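Local coordinates for protein 3-hydroxyacyl-CoA dehydrogenase (Brucella suis, PDB 4O5O) that probably catalyses the NAD-dependent oxidation of 3-hydroxyacyl-CoA thioesters to 3-oxoacyl-CoA, as a member of the short-chain dehydrogenase family with a Rossmann-type fold, at residues B[161-164]-B[165-168]; B[228-231]-B[232-235]. One frame throughout, in Å; residues are numbered along the deposited sequence.

Contact 1: residues B[161-164]-B[165-168]; sequences DGQI and GQAA
Q163 and Q166 are joined by two hydrogen bonds that run in opposite directions between the same pair of residues. The backbone N of Q163 donates to the side-chain OE1 of Q166 over 2.8 Å, with an almost straight N-H...O angle of 176°, and the donor lies in the carbonyl plane on a lone pair of OE1. In return, the backbone N of Q166 reaches the O of Q163 at 3.0 Å; this bond is more bent, its donor tilted from the carbonyl plane. The second bond closes a type II beta turn over Q163-Q166. G165 takes the third position with a positive phi, in the left-handed region that glycine favours. Q166 is also the N-cap of helix 167-187, the helix whose first turns carry the Tyr-x-x-x-Lys sequence signature of short-chain dehydrogenases. With its CG set beside its own N (chi1 -66°) and the chain extended beyond, the Q166 side chain reaches back across the turn: CB lies 3.3 Å from the O of Q163, and OE1 comes 3.5 Å from the CB of Q163. The two amide planes are 69° apart, and the Q163 amide is directed to another partner, NE2 bonding to the O of A261. Farther out, OE1 of Q166 rests 3.6 Å from the CA of G162. The CB of I164 points away from 165-168, and the side chain packs on R185 of the second subunit, whose NH1 also bonds the O of G162.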
ATOM      1  N   ASP B 161      -0.181   4.593   9.205  1.00  6.36           N
ATOM      2  CA  ASP B 161      -0.578   3.963  10.476  1.00  6.51           C
ATOM      3  C   ASP B 161      -1.116   4.982  11.470  1.00  6.21           C
ATOM      4  O   ASP B 161      -0.821   4.893  12.659  1.00  6.38           O
ATOM      5  CB  ASP B 161       0.645   3.246  11.085  1.00  8.74           C
ATOM      6  CG  ASP B 161       1.227   2.190  10.144  1.00  9.40           C
ATOM      7  OD1 ASP B 161       0.447   1.342   9.619  1.00 11.93           O
ATOM      8  OD2 ASP B 161       2.431   2.219   9.907  1.00 11.31           O
ATOM      9  N   GLY B 162      -1.914   5.934  11.006  1.00  5.50           N
ATOM     10  CA  GLY B 162      -2.315   7.056  11.848  1.00  6.27           C
ATOM     11  C   GLY B 162      -2.932   6.637  13.171  1.00  4.80           C
ATOM     12  O   GLY B 162      -3.774   5.742  13.242  1.00  5.76           O
ATOM     13  N   GLN B 163      -2.496   7.297  14.242  1.00  5.52           N
ATOM     14  CA  GLN B 163      -2.979   7.005  15.558  1.00  6.12           C
ATOM     15  C   GLN B 163      -4.246   7.789  15.880  1.00  5.61           C
ATOM     16  O   GLN B 163      -4.579   8.767  15.239  1.00  6.12           O
ATOM     17  CB  GLN B 163      -1.885   7.379  16.593  1.00  6.51           C
ATOM     18  CG  GLN B 163      -0.542   6.695  16.359  1.00  8.46           C
ATOM     19  CD  GLN B 163       0.391   6.829  17.549  1.00  9.04           C
ATOM     20  OE1 GLN B 163       0.862   7.921  17.858  1.00 11.98           O
ATOM     21  NE2 GLN B 163       0.583   5.734  18.276  1.00 10.16           N
ATOM     22  N   ILE B 164      -4.909   7.389  16.964  1.00  6.04           N
ATOM     23  CA  ILE B 164      -5.960   8.209  17.529  1.00  5.94           C
ATOM     24  C   ILE B 164      -5.435   9.636  17.753  1.00  6.52           C
ATOM     25  O   ILE B 164      -4.376   9.818  18.338  1.00  7.46           O
ATOM     26  CB  ILE B 164      -6.496   7.588  18.837  1.00  6.21           C
ATOM     27  CG1 ILE B 164      -7.186   6.244  18.523  1.00  6.89           C
ATOM     28  CG2 ILE B 164      -7.420   8.559  19.554  1.00  6.82           C
ATOM     29  CD1 ILE B 164      -7.544   5.420  19.759  1.00  7.15           C
ATOM     30  N   GLY B 165      -6.185  10.627  17.291  1.00  6.00           N
ATOM     31  CA  GLY B 165      -5.765  12.024  17.368  1.00  6.37           C
ATOM     32  C   GLY B 165      -5.090  12.595  16.130  1.00  6.61           C
ATOM     33  O   GLY B 165      -4.854  13.793  16.074  1.00  7.03           O
ATOM     34  N   GLN B 166      -4.784  11.732  15.147  1.00  5.84           N
ATOM     35  CA  GLN B 166      -4.014  12.144  13.988  1.00  5.54           C
ATOM     36  C   GLN B 166      -4.827  12.333  12.692  1.00  5.63           C
ATOM     37  O   GLN B 166      -4.259  12.316  11.609  1.00  6.29           O
ATOM     38  CB  GLN B 166      -2.856  11.157  13.738  1.00  5.86           C
ATOM     39  CG  GLN B 166      -1.823  11.164  14.846  1.00  7.13           C
ATOM     40  CD  GLN B 166      -0.553  10.481  14.421  1.00  7.43           C
ATOM     41  OE1 GLN B 166      -0.540   9.309  14.045  1.00  7.60           O
ATOM     42  NE2 GLN B 166       0.538  11.209  14.490  1.00 13.00           N
ATOM     43  N   ALA B 167      -6.137  12.551  12.776  1.00  5.57           N
ATOM     44  CA  ALA B 167      -6.892  12.758  11.538  1.00  6.01           C
ATOM     45  C   ALA B 167      -6.274  13.843  10.677  1.00  5.69           C
ATOM     46  O   ALA B 167      -6.078  13.630   9.472  1.00  5.90           O
ATOM     47  CB  ALA B 167      -8.355  13.057  11.818  1.00  6.59           C
ATOM     48  N   ALA B 168      -6.002  15.014  11.256  1.00  5.62           N
ATOM     49  CA  ALA B 168      -5.470  16.109  10.464  1.00  5.51           C
ATOM     50  C   ALA B 168      -4.064  15.818   9.968  1.00  5.11           C
ATOM     51  O   ALA B 168      -3.750  16.021   8.776  1.00  5.36           O
ATOM     52  CB  ALA B 168      -5.489  17.417  11.237  1.00  5.51           C
TER

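Contact 2: residues B[228-231]-B[232-235]; sequences LGEP and AEYA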
ATOM      1  N   LEU B 228      14.714   6.849  19.151  1.00  9.79           N
ATOM      2  CA  LEU B 228      14.314   7.936  18.269  1.00 11.21           C
ATOM      3  C   LEU B 228      15.336   8.064  17.159  1.00 11.15           C
ATOM      4  O   LEU B 228      16.540   7.908  17.359  1.00 11.00           O
ATOM      5  CB  LEU B 228      14.234   9.263  19.027  1.00 13.37           C
ATOM      6  CG  LEU B 228      13.366   9.277  20.284  1.00 18.19           C
ATOM      7  CD1 LEU B 228      13.331  10.681  20.886  1.00 22.44           C
ATOM      8  CD2 LEU B 228      11.964   8.752  20.023  1.00 20.58           C
ATOM      9  N   GLY B 229      14.847   8.382  15.980  1.00  8.51           N
ATOM     10  CA  GLY B 229      15.727   8.676  14.875  1.00  9.39           C
ATOM     11  C   GLY B 229      16.481   9.970  15.035  1.00  8.97           C
ATOM     12  O   GLY B 229      15.980  10.938  15.613  1.00 10.07           O
ATOM     13  N   GLU B 230      17.703   9.988  14.518  1.00  9.45           N
ATOM     14  CA  GLU B 230      18.536  11.201  14.569  1.00 10.92           C
ATOM     15  C   GLU B 230      18.225  11.979  13.263  1.00  8.90           C
ATOM     16  O   GLU B 230      18.247  11.413  12.158  1.00  9.34           O
ATOM     17  CB  GLU B 230      20.017  10.829  14.664  1.00 15.22           C
ATOM     18  CG  GLU B 230      20.375  10.149  15.995  1.00 20.99           C
ATOM     19  CD  GLU B 230      21.777   9.540  16.101  1.00 28.24           C
ATOM     20  OE1 GLU B 230      22.346   9.102  15.084  1.00 41.15           O
ATOM     21  OE2 GLU B 230      22.286   9.461  17.247  1.00 45.01           O
ATOM     22  N   PRO B 231      17.939  13.290  13.362  1.00  9.27           N
ATOM     23  CA  PRO B 231      17.731  14.073  12.128  1.00  9.92           C
ATOM     24  C   PRO B 231      18.810  13.882  11.029  1.00  8.65           C
ATOM     25  O   PRO B 231      18.492  13.894   9.832  1.00  8.03           O
ATOM     26  CB  PRO B 231      17.638  15.511  12.659  1.00  8.91           C
ATOM     27  CG  PRO B 231      17.004  15.334  14.022  1.00 10.96           C
ATOM     28  CD  PRO B 231      17.652  14.084  14.576  1.00  9.76           C
ATOM     29  N   ALA B 232      20.068  13.670  11.413  1.00  8.33           N
ATOM     30  CA  ALA B 232      21.126  13.442  10.409  1.00  7.96           C
ATOM     31  C   ALA B 232      20.853  12.180   9.564  1.00  7.98           C
ATOM     32  O   ALA B 232      21.313  12.082   8.428  1.00  9.13           O
ATOM     33  CB  ALA B 232      22.488  13.315  11.075  1.00 10.86           C
ATOM     34  N   GLU B 233      20.147  11.193  10.139  1.00  7.21           N
ATOM     35  CA  GLU B 233      19.788   9.983   9.370  1.00  7.87           C
ATOM     36  C   GLU B 233      18.750  10.276   8.274  1.00  6.87           C
ATOM     37  O   GLU B 233      18.777   9.692   7.187  1.00  7.23           O
ATOM     38  CB  GLU B 233      19.306   8.876  10.317  1.00  8.26           C
ATOM     39  CG  GLU B 233      20.406   8.392  11.247  1.00 10.04           C
ATOM     40  CD  GLU B 233      19.932   7.455  12.348  1.00 10.92           C
ATOM     41  OE1 GLU B 233      19.066   7.864  13.167  1.00 11.07           O
ATOM     42  OE2 GLU B 233      20.453   6.301  12.406  1.00 12.76           O
ATOM     43  N   TYR B 234      17.841  11.202   8.580  1.00  6.17           N
ATOM     44  CA  TYR B 234      16.879  11.668   7.580  1.00  6.49           C
ATOM     45  C   TYR B 234      17.665  12.402   6.483  1.00  6.79           C
ATOM     46  O   TYR B 234      17.450  12.206   5.289  1.00  6.97           O
ATOM     47  CB  TYR B 234      15.829  12.577   8.249  1.00  7.67           C
ATOM     48  CG  TYR B 234      14.946  13.324   7.293  1.00  8.63           C
ATOM     49  CD1 TYR B 234      15.340  14.556   6.802  1.00 10.03           C
ATOM     50  CD2 TYR B 234      13.744  12.798   6.840  1.00  8.07           C
ATOM     51  CE1 TYR B 234      14.583  15.242   5.896  1.00 10.18           C
ATOM     52  CE2 TYR B 234      12.967  13.497   5.903  1.00  8.47           C
ATOM     53  CZ  TYR B 234      13.404  14.731   5.457  1.00  8.20           C
ATOM     54  OH  TYR B 234      12.707  15.488   4.534  1.00 11.41           O
ATOM     55  N   ALA B 235      18.557  13.285   6.905  1.00  6.99           N
ATOM     56  CA  ALA B 235      19.373  14.041   5.946  1.00  6.06           C
ATOM     57  C   ALA B 235      20.237  13.131   5.077  1.00  6.38           C
ATOM     58  O   ALA B 235      20.466  13.438   3.899  1.00  6.78           O
ATOM     59  CB  ALA B 235      20.248  15.067   6.660  1.00  8.13           C
TER
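The carboxylates of E230 and E233 approach at 58° between their planes, with OE1 of E230 and OE1 of E233 4.0 Å apart, a spacing of like charges that is probably eased by the salt bridge from OE2 of E233 to R227. The same E233 OE1 accepts the backbone N of E230 at 2.9 Å, the N-H coming almost head-on, in line with the C-O bond, and lies 3.5 Å from the CB of E230. The third flat group, the Y234 ring, leads away from the loop: CG is anti to the backbone N (chi1 169°), and the side chain packs among L25, V29 and I197, while OH bonds T154. Y234 CB lies 3.4 Å from the O of P231, and the ring stands obliquely to that oxygen. E230 is the N-cap of helix 231-243, P231 the first residue in it and E233 the third, so the E233-to-E230 bond is one half of a capping box. In place of the other half, the N of E233 binds the backbone O of E230 at 2.8 Å, from above the carbonyl plane. One residue on, the N of A235 meets the O of P231 at 3.0 Å and 167°, a regular i to i+4 helical bond. The P231 ring packs on A28 of helix 24-35.

The bond pattern is alike in both contacts: two residues three apart exchange backbone N-H groups for a side-chain oxygen and a carbonyl. Its place differs. In contact 1 the accepting amide belongs to the N-cap residue and braces the turn leading into helix 167-187; in contact 2 the accepting carboxylate, also ion-paired, belongs to the third residue of helix 231-243. Contact 1, its centre about 20 Å from the centre of the chain, lies beside the C-terminal tail and the second subunit. Contact 2, its centre about 12 Å from the centre of the chain, faces helix 24-35 and the third subunit. Each is partly buried. The centres of contacts 1 and 2 are 22 Å apart, without touching.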